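PDB 6GRH: microcin B17-processing protein McbB from Escherichia coli str. K-12 substr. MG1655, which is needed to process the inactive microcin B17 precursor into the active peptide, as the zinc-binding McbB component of the McbBCD synthetase. Local coordinates for residues V135-I141 with F160-V166; N147-D151 with Y225-L229; E176-G182 with S269-I275; R210-S214 with H286-C290. All coordinates share one frame. Where two conformers were deposited one is given. Residue numbers count along the deposited sequence, not the author numbering.

Interaction 1: V135-I141 with F160-V166; sequences VSDSTLI and FESNPGV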
loop_
_atom_site.group_PDB
_atom_site.type_symbol
_atom_site.label_atom_id
_atom_site.label_comp_id
_atom_site.label_asym_id
_atom_site.label_seq_id
_atom_site.Cartn_x
_atom_site.Cartn_y
_atom_site.Cartn_z
ATOM N N VAL B 135 -19.881 -33.118 -6.105
ATOM C CA VAL B 135 -20.429 -32.039 -5.265
ATOM C C VAL B 135 -21.743 -31.491 -5.843
ATOM O O VAL B 135 -21.836 -31.246 -7.041
ATOM C CB VAL B 135 -19.417 -30.863 -5.121
ATOM C CG1 VAL B 135 -19.987 -29.756 -4.254
ATOM C CG2 VAL B 135 -18.097 -31.347 -4.538
ATOM N N SER B 136 -22.731 -31.258 -4.985
ATOM C CA SER B 136 -24.039 -30.698 -5.379
ATOM C C SER B 136 -24.049 -29.199 -5.735
ATOM O O SER B 136 -23.078 -28.495 -5.479
ATOM C CB SER B 136 -25.028 -30.866 -4.221
ATOM O OG SER B 136 -25.139 -32.225 -3.836
ATOM N N ASP B 137 -25.196 -28.740 -6.262
ATOM C CA ASP B 137 -25.496 -27.307 -6.502
ATOM C C ASP B 137 -25.339 -26.415 -5.252
ATOM O O ASP B 137 -25.654 -26.815 -4.123
ATOM C CB ASP B 137 -26.936 -27.114 -7.052
ATOM C CG ASP B 137 -27.082 -27.511 -8.544
ATOM O OD1 ASP B 137 -26.185 -28.190 -9.093
ATOM O OD2 ASP B 137 -28.105 -27.137 -9.179
ATOM N N SER B 138 -24.865 -25.188 -5.477
ATOM C CA SER B 138 -24.782 -24.182 -4.435
ATOM C C SER B 138 -23.974 -24.631 -3.212
ATOM O O SER B 138 -24.372 -24.380 -2.087
ATOM C CB SER B 138 -26.181 -23.723 -4.006
ATOM O OG SER B 138 -26.921 -23.331 -5.134
ATOM N N THR B 139 -22.837 -25.274 -3.450
ATOM C CA THR B 139 -21.967 -25.752 -2.391
ATOM C C THR B 139 -20.712 -24.900 -2.321
ATOM O O THR B 139 -20.133 -24.566 -3.373
ATOM C CB THR B 139 -21.546 -27.196 -2.678
ATOM O OG1 THR B 139 -22.717 -28.013 -2.735
ATOM C CG2 THR B 139 -20.601 -27.729 -1.634
ATOM N N LEU B 140 -20.314 -24.534 -1.102
ATOM C CA LEU B 140 -18.992 -23.946 -0.851
ATOM C C LEU B 140 -17.971 -25.076 -0.698
ATOM O O LEU B 140 -18.117 -25.952 0.155
ATOM C CB LEU B 140 -19.004 -23.076 0.393
ATOM C CG LEU B 140 -17.702 -22.388 0.848
ATOM C CD1 LEU B 140 -17.216 -21.395 -0.189
ATOM C CD2 LEU B 140 -17.918 -21.705 2.178
ATOM N N ILE B 141 -16.951 -25.078 -1.539
ATOM C CA ILE B 141 -15.901 -26.071 -1.472
ATOM C C ILE B 141 -14.676 -25.461 -0.794
ATOM O O ILE B 141 -14.052 -24.528 -1.343
ATOM C CB ILE B 141 -15.530 -26.599 -2.882
ATOM C CG1 ILE B 141 -16.767 -27.172 -3.575
ATOM C CG2 ILE B 141 -14.390 -27.600 -2.787
ATOM C CD1 ILE B 141 -16.540 -27.642 -4.998
ATOM N N PHE B 160 -15.181 -28.659 -10.862
ATOM C CA PHE B 160 -16.342 -28.030 -10.195
ATOM C C PHE B 160 -16.730 -26.595 -10.560
ATOM O O PHE B 160 -17.831 -26.180 -10.187
ATOM C CB PHE B 160 -16.188 -28.168 -8.681
ATOM C CG PHE B 160 -16.046 -29.584 -8.227
ATOM C CD1 PHE B 160 -17.011 -30.540 -8.569
ATOM C CD2 PHE B 160 -14.960 -29.984 -7.466
ATOM C CE1 PHE B 160 -16.871 -31.865 -8.171
ATOM C CE2 PHE B 160 -14.823 -31.300 -7.050
ATOM C CZ PHE B 160 -15.779 -32.241 -7.401
ATOM N N GLU B 161 -15.883 -25.855 -11.302
ATOM C CA GLU B 161 -16.161 -24.439 -11.641
ATOM C C GLU B 161 -17.487 -24.192 -12.325
ATOM O O GLU B 161 -18.047 -23.099 -12.190
ATOM C CB GLU B 161 -15.094 -23.847 -12.574
ATOM C CG GLU B 161 -13.937 -23.239 -11.862
ATOM C CD GLU B 161 -12.945 -22.572 -12.811
ATOM O OE1 GLU B 161 -12.954 -22.821 -14.042
ATOM O OE2 GLU B 161 -12.140 -21.787 -12.322
ATOM N N SER B 162 -17.949 -25.178 -13.091
ATOM C CA SER B 162 -19.233 -25.104 -13.776
ATOM C C SER B 162 -20.440 -25.483 -12.920
ATOM O O SER B 162 -21.570 -25.300 -13.372
ATOM C CB SER B 162 -19.223 -26.019 -15.011
ATOM O OG SER B 162 -18.198 -25.588 -15.889
ATOM N N ASN B 163 -20.228 -26.035 -11.724
ATOM C CA ASN B 163 -21.363 -26.405 -10.859
ATOM C C ASN B 163 -22.151 -25.136 -10.555
ATOM O O ASN B 163 -21.559 -24.144 -10.089
ATOM C CB ASN B 163 -20.920 -27.044 -9.547
ATOM C CG ASN B 163 -20.477 -28.482 -9.698
ATOM O OD1 ASN B 163 -20.112 -28.934 -10.760
ATOM N ND2 ASN B 163 -20.484 -29.205 -8.585
ATOM N N PRO B 164 -23.467 -25.141 -10.833
ATOM C CA PRO B 164 -24.327 -23.996 -10.501
ATOM C C PRO B 164 -24.183 -23.532 -9.041
ATOM O O PRO B 164 -24.256 -24.343 -8.117
ATOM C CB PRO B 164 -25.735 -24.534 -10.741
ATOM C CG PRO B 164 -25.572 -25.628 -11.749
ATOM C CD PRO B 164 -24.227 -26.232 -11.491
ATOM N N GLY B 165 -23.920 -22.247 -8.847
ATOM C CA GLY B 165 -23.829 -21.663 -7.515
ATOM C C GLY B 165 -22.609 -22.022 -6.682
ATOM O O GLY B 165 -22.567 -21.679 -5.508
ATOM N N VAL B 166 -21.615 -22.676 -7.277
ATOM C CA VAL B 166 -20.433 -23.124 -6.544
ATOM C C VAL B 166 -19.607 -21.922 -6.090
ATOM O O VAL B 166 -19.706 -20.842 -6.672
ATOM C CB VAL B 166 -19.562 -24.041 -7.423
ATOM C CG1 VAL B 166 -18.848 -23.278 -8.538
ATOM C CG2 VAL B 166 -18.569 -24.830 -6.607
HETATM O O HOH W 1 -21.989 -26.033 -6.220
#

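Interaction 2: N147-D151 with Y225-L229; sequences NYHSD and YQMTL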
loop_
_atom_site.group_PDB
_atom_site.type_symbol
_atom_site.label_atom_id
_atom_site.label_comp_id
_atom_site.label_asym_id
_atom_site.label_seq_id
_atom_site.Cartn_x
_atom_site.Cartn_y
_atom_site.Cartn_z
ATOM N N ASN B 147 0.300 -30.294 1.946
ATOM C CA ASN B 147 1.307 -30.497 0.926
ATOM C C ASN B 147 0.788 -29.908 -0.380
ATOM O O ASN B 147 0.101 -30.563 -1.152
ATOM C CB ASN B 147 1.658 -31.963 0.839
ATOM C CG ASN B 147 2.112 -32.502 2.177
ATOM O OD1 ASN B 147 2.999 -31.923 2.824
ATOM N ND2 ASN B 147 1.479 -33.586 2.634
ATOM N N TYR B 148 1.136 -28.646 -0.603
ATOM C CA TYR B 148 0.581 -27.874 -1.706
ATOM C C TYR B 148 1.172 -28.322 -3.055
ATOM O O TYR B 148 2.341 -28.598 -3.159
ATOM C CB TYR B 148 0.860 -26.390 -1.489
ATOM C CG TYR B 148 0.379 -25.542 -2.613
ATOM C CD1 TYR B 148 -0.908 -25.039 -2.624
ATOM C CD2 TYR B 148 1.218 -25.263 -3.705
ATOM C CE1 TYR B 148 -1.363 -24.292 -3.697
ATOM C CE2 TYR B 148 0.784 -24.506 -4.768
ATOM C CZ TYR B 148 -0.509 -24.022 -4.765
ATOM O OH TYR B 148 -0.925 -23.253 -5.809
ATOM N N HIS B 149 0.331 -28.402 -4.065
ATOM C CA HIS B 149 0.776 -28.428 -5.455
ATOM C C HIS B 149 -0.331 -27.744 -6.234
ATOM O O HIS B 149 -1.512 -28.053 -6.004
ATOM C CB HIS B 149 1.017 -29.850 -5.988
ATOM C CG HIS B 149 1.839 -29.873 -7.241
ATOM N ND1 HIS B 149 1.382 -29.366 -8.437
ATOM C CD2 HIS B 149 3.109 -30.288 -7.473
ATOM C CE1 HIS B 149 2.327 -29.471 -9.354
ATOM N NE2 HIS B 149 3.388 -30.028 -8.794
ATOM N N SER B 150 0.041 -26.838 -7.145
ATOM C CA SER B 150 -0.920 -26.102 -7.970
ATOM C C SER B 150 -1.824 -26.978 -8.827
ATOM O O SER B 150 -2.962 -26.604 -9.059
ATOM C CB SER B 150 -0.211 -25.073 -8.871
ATOM O OG SER B 150 0.727 -25.684 -9.730
ATOM N N ASP B 151 -1.314 -28.111 -9.313
ATOM C CA ASP B 151 -2.121 -29.100 -10.040
ATOM C C ASP B 151 -3.359 -29.594 -9.282
ATOM O O ASP B 151 -4.359 -29.913 -9.905
ATOM C CB ASP B 151 -1.285 -30.332 -10.440
ATOM C CG ASP B 151 -0.415 -30.096 -11.666
ATOM O OD1 ASP B 151 -0.510 -29.029 -12.315
ATOM O OD2 ASP B 151 0.370 -31.004 -11.999
ATOM N N TYR B 225 2.803 -23.948 -16.221
ATOM C CA TYR B 225 2.512 -23.285 -14.958
ATOM C C TYR B 225 2.305 -24.342 -13.915
ATOM O O TYR B 225 1.287 -25.045 -13.930
ATOM C CB TYR B 225 1.262 -22.380 -15.040
ATOM C CG TYR B 225 1.047 -21.537 -13.788
ATOM C CD1 TYR B 225 0.366 -22.043 -12.697
ATOM C CD2 TYR B 225 1.541 -20.229 -13.700
ATOM C CE1 TYR B 225 0.171 -21.284 -11.547
ATOM C CE2 TYR B 225 1.349 -19.455 -12.551
ATOM C CZ TYR B 225 0.646 -19.988 -11.479
ATOM O OH TYR B 225 0.449 -19.256 -10.315
ATOM N N GLN B 226 3.287 -24.500 -13.036
ATOM C CA GLN B 226 3.121 -25.404 -11.911
ATOM C C GLN B 226 4.083 -25.050 -10.801
ATOM O O GLN B 226 5.189 -24.538 -11.065
ATOM C CB GLN B 226 3.254 -26.878 -12.329
ATOM C CG GLN B 226 4.653 -27.495 -12.301
ATOM C CD GLN B 226 4.718 -28.786 -13.106
ATOM O OE1 GLN B 226 5.471 -28.883 -14.084
ATOM N NE2 GLN B 226 3.909 -29.772 -12.719
ATOM N N MET B 227 3.665 -25.315 -9.563
ATOM C CA MET B 227 4.531 -25.063 -8.427
ATOM C C MET B 227 4.110 -25.703 -7.123
ATOM O O MET B 227 2.945 -26.049 -6.907
ATOM C CB MET B 227 4.622 -23.572 -8.194
ATOM C CG MET B 227 3.271 -22.900 -8.250
ATOM S SD MET B 227 3.458 -21.396 -7.338
ATOM C CE MET B 227 1.797 -20.745 -7.515
ATOM N N THR B 228 5.112 -25.816 -6.263
ATOM C CA THR B 228 4.962 -26.145 -4.868
ATOM C C THR B 228 5.363 -24.886 -4.098
ATOM O O THR B 228 5.821 -23.909 -4.705
ATOM C CB THR B 228 5.890 -27.309 -4.509
ATOM O OG1 THR B 228 7.233 -26.928 -4.801
ATOM C CG2 THR B 228 5.529 -28.562 -5.328
ATOM N N LEU B 229 5.208 -24.907 -2.778
ATOM C CA LEU B 229 5.475 -23.722 -1.956
ATOM C C LEU B 229 6.315 -24.088 -0.746
ATOM O O LEU B 229 5.962 -25.029 -0.042
ATOM C CB LEU B 229 4.169 -23.118 -1.454
ATOM C CG LEU B 229 3.177 -22.603 -2.485
ATOM C CD1 LEU B 229 1.864 -22.212 -1.811
ATOM C CD2 LEU B 229 3.755 -21.442 -3.290
HETATM O O HOH W 2 4.336 -27.495 -1.530
HETATM O O HOH W 3 -0.261 -26.372 -12.035
#

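Interaction 3: E176-G182 with S269-I275; sequences ESFRIDG and SVSADLI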
loop_
_atom_site.group_PDB
_atom_site.type_symbol
_atom_site.label_atom_id
_atom_site.label_comp_id
_atom_site.label_asym_id
_atom_site.label_seq_id
_atom_site.Cartn_x
_atom_site.Cartn_y
_atom_site.Cartn_z
ATOM N N GLU B 176 6.142 -18.844 6.793
ATOM C CA GLU B 176 5.686 -18.977 8.184
ATOM C C GLU B 176 4.217 -18.589 8.339
ATOM O O GLU B 176 3.782 -18.279 9.454
ATOM C CB GLU B 176 6.569 -18.119 9.093
ATOM C CG GLU B 176 8.017 -18.559 9.089
ATOM C CD GLU B 176 8.937 -17.637 9.873
ATOM O OE1 GLU B 176 8.755 -16.394 9.828
ATOM O OE2 GLU B 176 9.863 -18.170 10.526
ATOM N N SER B 177 3.453 -18.576 7.241
ATOM C CA SER B 177 2.060 -18.188 7.289
ATOM C C SER B 177 1.094 -19.293 6.913
ATOM O O SER B 177 1.426 -20.214 6.140
ATOM C CB SER B 177 1.792 -16.997 6.382
ATOM O OG SER B 177 1.873 -17.384 5.017
ATOM N N PHE B 178 -0.101 -19.159 7.459
ATOM C CA PHE B 178 -1.278 -19.905 7.020
ATOM C C PHE B 178 -2.117 -18.913 6.204
ATOM O O PHE B 178 -2.443 -17.822 6.660
ATOM C CB PHE B 178 -2.019 -20.457 8.223
ATOM C CG PHE B 178 -3.271 -21.222 7.877
ATOM C CD1 PHE B 178 -3.246 -22.230 6.936
ATOM C CD2 PHE B 178 -4.474 -20.897 8.479
ATOM C CE1 PHE B 178 -4.399 -22.921 6.607
ATOM C CE2 PHE B 178 -5.633 -21.586 8.164
ATOM C CZ PHE B 178 -5.600 -22.602 7.219
ATOM N N ARG B 179 -2.447 -19.288 4.981
ATOM C CA ARG B 179 -3.212 -18.445 4.063
ATOM C C ARG B 179 -4.593 -19.005 3.832
ATOM O O ARG B 179 -4.740 -20.190 3.542
ATOM C CB ARG B 179 -2.511 -18.390 2.706
ATOM C CG ARG B 179 -1.106 -17.839 2.775
ATOM C CD ARG B 179 -1.146 -16.360 3.013
ATOM N NE ARG B 179 0.211 -15.818 3.087
ATOM C CZ ARG B 179 0.527 -14.527 2.994
ATOM N NH1 ARG B 179 -0.396 -13.589 2.784
ATOM N NH2 ARG B 179 1.803 -14.188 3.079
ATOM N N ILE B 180 -5.603 -18.157 3.926
ATOM C CA ILE B 180 -6.931 -18.533 3.516
ATOM C C ILE B 180 -7.285 -17.549 2.408
ATOM O O ILE B 180 -7.386 -16.345 2.644
ATOM C CB ILE B 180 -7.959 -18.441 4.657
ATOM C CG1 ILE B 180 -7.563 -19.356 5.830
ATOM C CG2 ILE B 180 -9.355 -18.769 4.123
ATOM C CD1 ILE B 180 -8.394 -19.111 7.064
ATOM N N ASP B 181 -7.497 -18.061 1.201
ATOM C CA ASP B 181 -7.852 -17.188 0.101
ATOM C C ASP B 181 -9.234 -16.589 0.311
ATOM O O ASP B 181 -10.068 -17.113 1.060
ATOM C CB ASP B 181 -7.819 -17.938 -1.245
ATOM C CG ASP B 181 -6.433 -18.357 -1.659
ATOM O OD1 ASP B 181 -5.422 -17.809 -1.115
ATOM O OD2 ASP B 181 -6.361 -19.258 -2.552
ATOM N N GLY B 182 -9.475 -15.466 -0.338
ATOM C CA GLY B 182 -10.821 -14.951 -0.479
ATOM C C GLY B 182 -11.711 -15.969 -1.165
ATOM O O GLY B 182 -11.240 -16.894 -1.820
ATOM N N SER B 269 -9.390 -12.315 1.568
ATOM C CA SER B 269 -8.414 -13.262 2.074
ATOM C C SER B 269 -8.097 -12.966 3.551
ATOM O O SER B 269 -8.204 -11.835 3.991
ATOM C CB SER B 269 -7.125 -13.201 1.245
ATOM O OG SER B 269 -6.413 -12.005 1.542
ATOM N N VAL B 270 -7.667 -14.001 4.269
ATOM C CA VAL B 270 -7.253 -13.918 5.656
ATOM C C VAL B 270 -5.925 -14.656 5.735
ATOM O O VAL B 270 -5.855 -15.813 5.354
ATOM C CB VAL B 270 -8.261 -14.614 6.600
ATOM C CG1 VAL B 270 -7.763 -14.549 8.056
ATOM C CG2 VAL B 270 -9.641 -13.994 6.449
ATOM N N SER B 271 -4.871 -13.973 6.171
ATOM C CA SER B 271 -3.545 -14.568 6.337
ATOM C C SER B 271 -3.144 -14.484 7.809
ATOM O O SER B 271 -3.390 -13.466 8.461
ATOM C CB SER B 271 -2.498 -13.829 5.473
ATOM O OG SER B 271 -2.949 -13.715 4.119
ATOM N N ALA B 272 -2.511 -15.526 8.325
ATOM C CA ALA B 272 -2.085 -15.560 9.720
ATOM C C ALA B 272 -0.599 -15.877 9.788
ATOM O O ALA B 272 -0.147 -16.843 9.187
ATOM C CB ALA B 272 -2.880 -16.596 10.498
ATOM N N ASP B 273 0.167 -15.058 10.494
ATOM C CA ASP B 273 1.546 -15.381 10.778
ATOM C C ASP B 273 1.580 -16.398 11.919
ATOM O O ASP B 273 1.141 -16.095 13.024
ATOM C CB ASP B 273 2.317 -14.119 11.161
ATOM C CG ASP B 273 3.801 -14.371 11.327
ATOM O OD1 ASP B 273 4.604 -13.702 10.640
ATOM O OD2 ASP B 273 4.187 -15.237 12.139
ATOM N N LEU B 274 2.091 -17.600 11.653
ATOM C CA LEU B 274 2.105 -18.671 12.653
ATOM C C LEU B 274 3.051 -18.438 13.838
ATOM O O LEU B 274 2.908 -19.091 14.884
ATOM C CB LEU B 274 2.380 -20.021 12.004
ATOM C CG LEU B 274 1.264 -20.528 11.089
ATOM C CD1 LEU B 274 1.746 -21.735 10.292
ATOM C CD2 LEU B 274 0.005 -20.837 11.867
ATOM N N ILE B 275 3.988 -17.500 13.691
ATOM C CA ILE B 275 4.907 -17.141 14.770
ATOM C C ILE B 275 4.254 -16.125 15.726
ATOM O O ILE B 275 4.162 -16.367 16.925
ATOM C CB ILE B 275 6.245 -16.581 14.223
ATOM C CG1 ILE B 275 6.845 -17.507 13.147
ATOM C CG2 ILE B 275 7.268 -16.377 15.361
ATOM C CD1 ILE B 275 7.045 -18.946 13.599
HETATM O O HOH W 4 7.037 -14.718 10.620
#

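Interaction 4: R210-S214 with H286-C290; sequences RNEMS and HWQAC. With ZN (zinc ion), chain F; EDO (1,2-ethanediol), chain I.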
loop_
_atom_site.group_PDB
_atom_site.type_symbol
_atom_site.label_atom_id
_atom_site.label_comp_id
_atom_site.label_asym_id
_atom_site.label_seq_id
_atom_site.Cartn_x
_atom_site.Cartn_y
_atom_site.Cartn_z
ATOM N N ARG B 210 6.019 -3.193 -6.178
ATOM C CA ARG B 210 4.724 -3.859 -6.261
ATOM C C ARG B 210 4.618 -4.696 -7.545
ATOM O O ARG B 210 4.176 -5.838 -7.501
ATOM C CB ARG B 210 3.574 -2.840 -6.171
ATOM C CG ARG B 210 2.194 -3.391 -6.482
ATOM C CD ARG B 210 1.805 -4.477 -5.527
ATOM N NE ARG B 210 0.498 -5.007 -5.905
ATOM C CZ ARG B 210 0.283 -6.089 -6.635
ATOM N NH1 ARG B 210 1.292 -6.827 -7.114
ATOM N NH2 ARG B 210 -0.977 -6.432 -6.908
ATOM N N ASN B 211 4.972 -4.098 -8.675
ATOM C CA ASN B 211 4.974 -4.795 -9.965
ATOM C C ASN B 211 5.907 -6.026 -10.018
ATOM O O ASN B 211 7.111 -5.907 -9.842
ATOM C CB ASN B 211 5.358 -3.832 -11.093
ATOM C CG ASN B 211 5.536 -4.535 -12.415
ATOM O OD1 ASN B 211 4.757 -5.427 -12.773
ATOM N ND2 ASN B 211 6.577 -4.151 -13.150
ATOM N N GLU B 212 5.309 -7.182 -10.312
ATOM C CA GLU B 212 5.997 -8.485 -10.406
ATOM C C GLU B 212 6.662 -8.778 -11.785
ATOM O O GLU B 212 7.487 -9.695 -11.885
ATOM C CB GLU B 212 5.011 -9.626 -10.021
ATOM C CG GLU B 212 4.099 -10.243 -11.106
ATOM C CD GLU B 212 2.895 -9.385 -11.543
ATOM O OE1 GLU B 212 2.721 -8.245 -11.044
ATOM O OE2 GLU B 212 2.101 -9.846 -12.399
ATOM N N MET B 213 6.303 -8.034 -12.835
ATOM C CA MET B 213 6.732 -8.383 -14.202
ATOM C C MET B 213 8.100 -7.812 -14.592
ATOM O O MET B 213 8.400 -6.658 -14.366
ATOM C CB MET B 213 5.662 -7.995 -15.232
ATOM C CG MET B 213 4.403 -8.856 -15.162
ATOM S SD MET B 213 4.657 -10.573 -15.691
ATOM C CE MET B 213 3.110 -11.331 -15.199
ATOM N N SER B 214 8.909 -8.672 -15.200
ATOM C CA SER B 214 10.213 -8.365 -15.756
ATOM C C SER B 214 10.525 -9.532 -16.717
ATOM O O SER B 214 9.814 -10.550 -16.688
ATOM C CB SER B 214 11.249 -8.385 -14.663
ATOM O OG SER B 214 11.330 -9.706 -14.154
ATOM N N HIS B 286 -7.524 -9.188 -9.234
ATOM C CA HIS B 286 -7.331 -10.224 -10.267
ATOM C C HIS B 286 -5.916 -10.099 -10.825
ATOM O O HIS B 286 -5.436 -8.993 -11.073
ATOM C CB HIS B 286 -8.327 -10.049 -11.407
ATOM C CG HIS B 286 -9.735 -10.355 -11.032
ATOM N ND1 HIS B 286 -10.591 -9.409 -10.516
ATOM C CD2 HIS B 286 -10.444 -11.507 -11.111
ATOM C CE1 HIS B 286 -11.768 -9.972 -10.283
ATOM N NE2 HIS B 286 -11.707 -11.240 -10.645
ATOM N N TRP B 287 -5.221 -11.217 -10.943
ATOM C CA TRP B 287 -3.880 -11.190 -11.487
ATOM C C TRP B 287 -3.995 -11.006 -13.007
ATOM O O TRP B 287 -4.821 -11.652 -13.670
ATOM C CB TRP B 287 -3.145 -12.457 -11.131
ATOM C CG TRP B 287 -1.782 -12.559 -11.681
ATOM C CD1 TRP B 287 -0.829 -11.595 -11.713
ATOM C CD2 TRP B 287 -1.186 -13.738 -12.216
ATOM N NE1 TRP B 287 0.327 -12.098 -12.234
ATOM C CE2 TRP B 287 0.134 -13.419 -12.546
ATOM C CE3 TRP B 287 -1.648 -15.045 -12.428
ATOM C CZ2 TRP B 287 1.015 -14.355 -13.097
ATOM C CZ3 TRP B 287 -0.777 -15.982 -12.981
ATOM C CH2 TRP B 287 0.544 -15.628 -13.305
ATOM N N GLN B 288 -3.213 -10.077 -13.535
ATOM C CA GLN B 288 -3.264 -9.754 -14.958
ATOM C C GLN B 288 -3.110 -10.960 -15.894
ATOM O O GLN B 288 -3.710 -10.957 -16.981
ATOM C CB GLN B 288 -2.221 -8.680 -15.321
ATOM C CG GLN B 288 -0.776 -9.066 -15.032
ATOM C CD GLN B 288 0.152 -7.881 -15.125
ATOM O OE1 GLN B 288 -0.099 -6.926 -15.882
ATOM N NE2 GLN B 288 1.216 -7.904 -14.333
ATOM N N ALA B 289 -2.275 -11.940 -15.504
ATOM C CA ALA B 289 -2.052 -13.120 -16.323
ATOM C C ALA B 289 -2.973 -14.299 -16.032
ATOM O O ALA B 289 -2.775 -15.354 -16.626
ATOM C CB ALA B 289 -0.617 -13.587 -16.237
ATOM N N CYS B 290 -3.952 -14.132 -15.151
ATOM C CA CYS B 290 -4.875 -15.212 -14.811
ATOM C C CYS B 290 -6.053 -15.236 -15.761
ATOM O O CYS B 290 -6.559 -14.205 -16.132
ATOM C CB CYS B 290 -5.411 -15.043 -13.397
ATOM S SG CYS B 290 -6.223 -16.536 -12.788
HETATM ZN ZN ZN F . -7.522 -15.878 -11.000
HETATM C C1 EDO I . -0.968 -9.651 -8.982
HETATM O O1 EDO I . -1.477 -8.952 -7.853
HETATM C C2 EDO I . 0.431 -10.185 -8.688
HETATM O O2 EDO I . 1.380 -9.118 -8.709
HETATM O O HOH W 5 3.082 -5.664 -14.916
#

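Interaction 1: V135-I141 with F160-V166
Side chains from both segments interlock in part of this contact, while the backbones meet at the type II turn Asn163-Val166, where the CA atoms of Ser138 and Gly165 are 4.1 Å apart. Phe160 adopts an m rotamer that presents one ring face to Val135: with Val135 in t, CG2 lies 4.0 Å from the centroid of the Phe160 ring and over that face, a CH-pi contact. Ile141, in the extended mt conformation, sends CD1 across to Phe160 CB (3.7 Å) and to Val166 CG2 (3.8 Å), so that its tip fills the gap between the two residues. Thr139 is turned back on its own segment by its m rotamer, and its OG1 donates to Ser136 O at 2.8 Å. Ser138 N donates to Pro164 O (2.8 Å, almost linear). Ser138 itself has a positive phi, and facing it is Gly165; a CB on Gly165 would clash with Ser138 OG. A water accepts from Thr139 N and donates to Ser136 O, with a weak bond to Pro164 O. The contact joins strand 139-144 and the loop leading into it to the loop between helix 150-160 and strand 167-174. These two parallel strands and the helix form a beta-alpha-beta crossover; Thr139 and Ile141 make backbone bonds to Ala167, while Ile141 also packs on Val99 and Ile101 of strand 97-102.

Interaction 2: N147-D151 with Y225-L229
Two backbone segments run nearly antiparallel here (169° between their directions) without forming a sheet. Their direct hydrogen bonds centre on one pair of residues: Ser150 N donates to Met227 O (3.0 Å), and Met227 N donates to Ser150 OG (3.0 Å), the p rotamer of the serine bringing its hydroxyl to the backbone opposite. Water extends this pairing at both ends. One water accepts from Ser150 OG and donates to Asp151 OD1 and Tyr225 O; another donates to Tyr148 O and accepts from Leu229 N. Capping adds a further polar element, because His149 occupies the N-cap position and its ND1 accepts from Asp151 N at 3.1 Å. Among the apolar contacts, Leu229 CG lies 3.5 Å from Tyr148 CD2, and Leu229 CD1 sits 3.7 Å from the Tyr148 ring centroid, a CH-pi contact over the face. Thr228 CG2 makes a van der Waals contact with the imidazole at His149 CD2 (3.7 Å). The contact lays the loop between helices 215-220 and 236-254 against the beginning of helix 150-160. Helix 193-204 covers the shared side: Ile197 touches Tyr148, Met227 and Leu229, Phe194 touches Ser150, and the hydroxyls of Tyr148 and Tyr225 bond to His193 and Glu198, respectively.

Interaction 3: E176-G182 with S269-I275
Strands 177-180 and 269-273 pair antiparallel, their axes 4.7 Å apart at closest approach, and four of the six hydrogen bonds across the contact form two reciprocal backbone pairs. Phe178 N gives to Ala272 O (2.9 Å) and Phe178 O receives from Ala272 N (2.8 Å). In the next hydrogen-bonded pair, Ile180 N gives to Val270 O (2.8 Å) and Ile180 O receives from Val270 N (2.9 Å). Past the strand end, Leu274 N donates to Glu176 O (2.9 Å). The intervening Arg179-Ser271 pair looks outward, Arg179 bonding through its backbone to Tyr172 and Ser271 to Cys280; Ser269 bonds likewise to Glu282. On the face of Ser177, Arg179 and Ser271, Arg179 NE donates to Ser177 OG (3.0 Å), which also bonds to Leu174 O, and Arg179 NH1 weakly to Ser271 OG (2.9 Å), while the guanidinium makes a cation-pi contact with Trp200. Asp273 OD2 accepts from Ile275 N (2.8 Å) in an Asx turn, and a water donates to Asp273 OD1 and Glu176 OE1. Leu274 O receives bonds from His244 and Arg248 of a neighbouring McbB subunit. The pair belongs to the antiparallel part of a mixed, helix-flanked sheet, consistent with an E1-like (ThiF/MoeB) fold.

Interaction 4: R210-S214 with H286-C290
A single carboxylate oxygen ties together two loops whose nearest CA atoms, those of Met213 and Gln288, are 10.1 Å apart: Glu212 OE2 accepts from both Trp287 NE1 and Gln288 NE2, each at 2.9 Å. Met213 packs with CG 3.4 Å from Gln288 NE2 and CE 4.2 Å from Trp287 CZ2, and a water donates to Asn211 OD1 while accepting from Gln288 NE2. The Asn211 OD1 atom also receives Met213 N (3.0 Å) in an Asx turn. An ethanediol, probably from the crystallisation liquor, bonds to Arg210 NH1 and NH2 and weakly to Glu212 OE1. The opposite loop makes a type I turn from Trp287 to Cys290, whose SG binds zinc at 2.3 Å; Cys192, Cys195 and Cys292 complete the site. McbC and McbD border the contact: Arg210 forms a salt bridge to Asp25 of McbC, and Gln288 OE1 accepts from Ile2 N of McbD. Two neutral donors converging on Glu212 are consistent with an ionised carboxylate joining loop 210-214 to the zinc-bound turn.

Interaction 3 is the most buried of the four, with paired backbone atoms inside the central sheet; interaction 1 meets the same sheet at strand 139-144, but relies on a turn, one backbone hydrogen bond and a small apolar cluster at the partly exposed ends of inner strands. Interactions 2 and 4 lie further from the chain's centre and use mainly loops, so side-chain acceptors and waters do much of the bonding. They touch through Tyr225 CE2 and Trp287 CH2 (4.0 Å), whereas the other pairs do not. Helix 193-204 packs against 2, 3 and 4. Neighbouring subunits differ too: none reaches 1 or 2, further McbB copies reach 3, and McbC and McbD border 4.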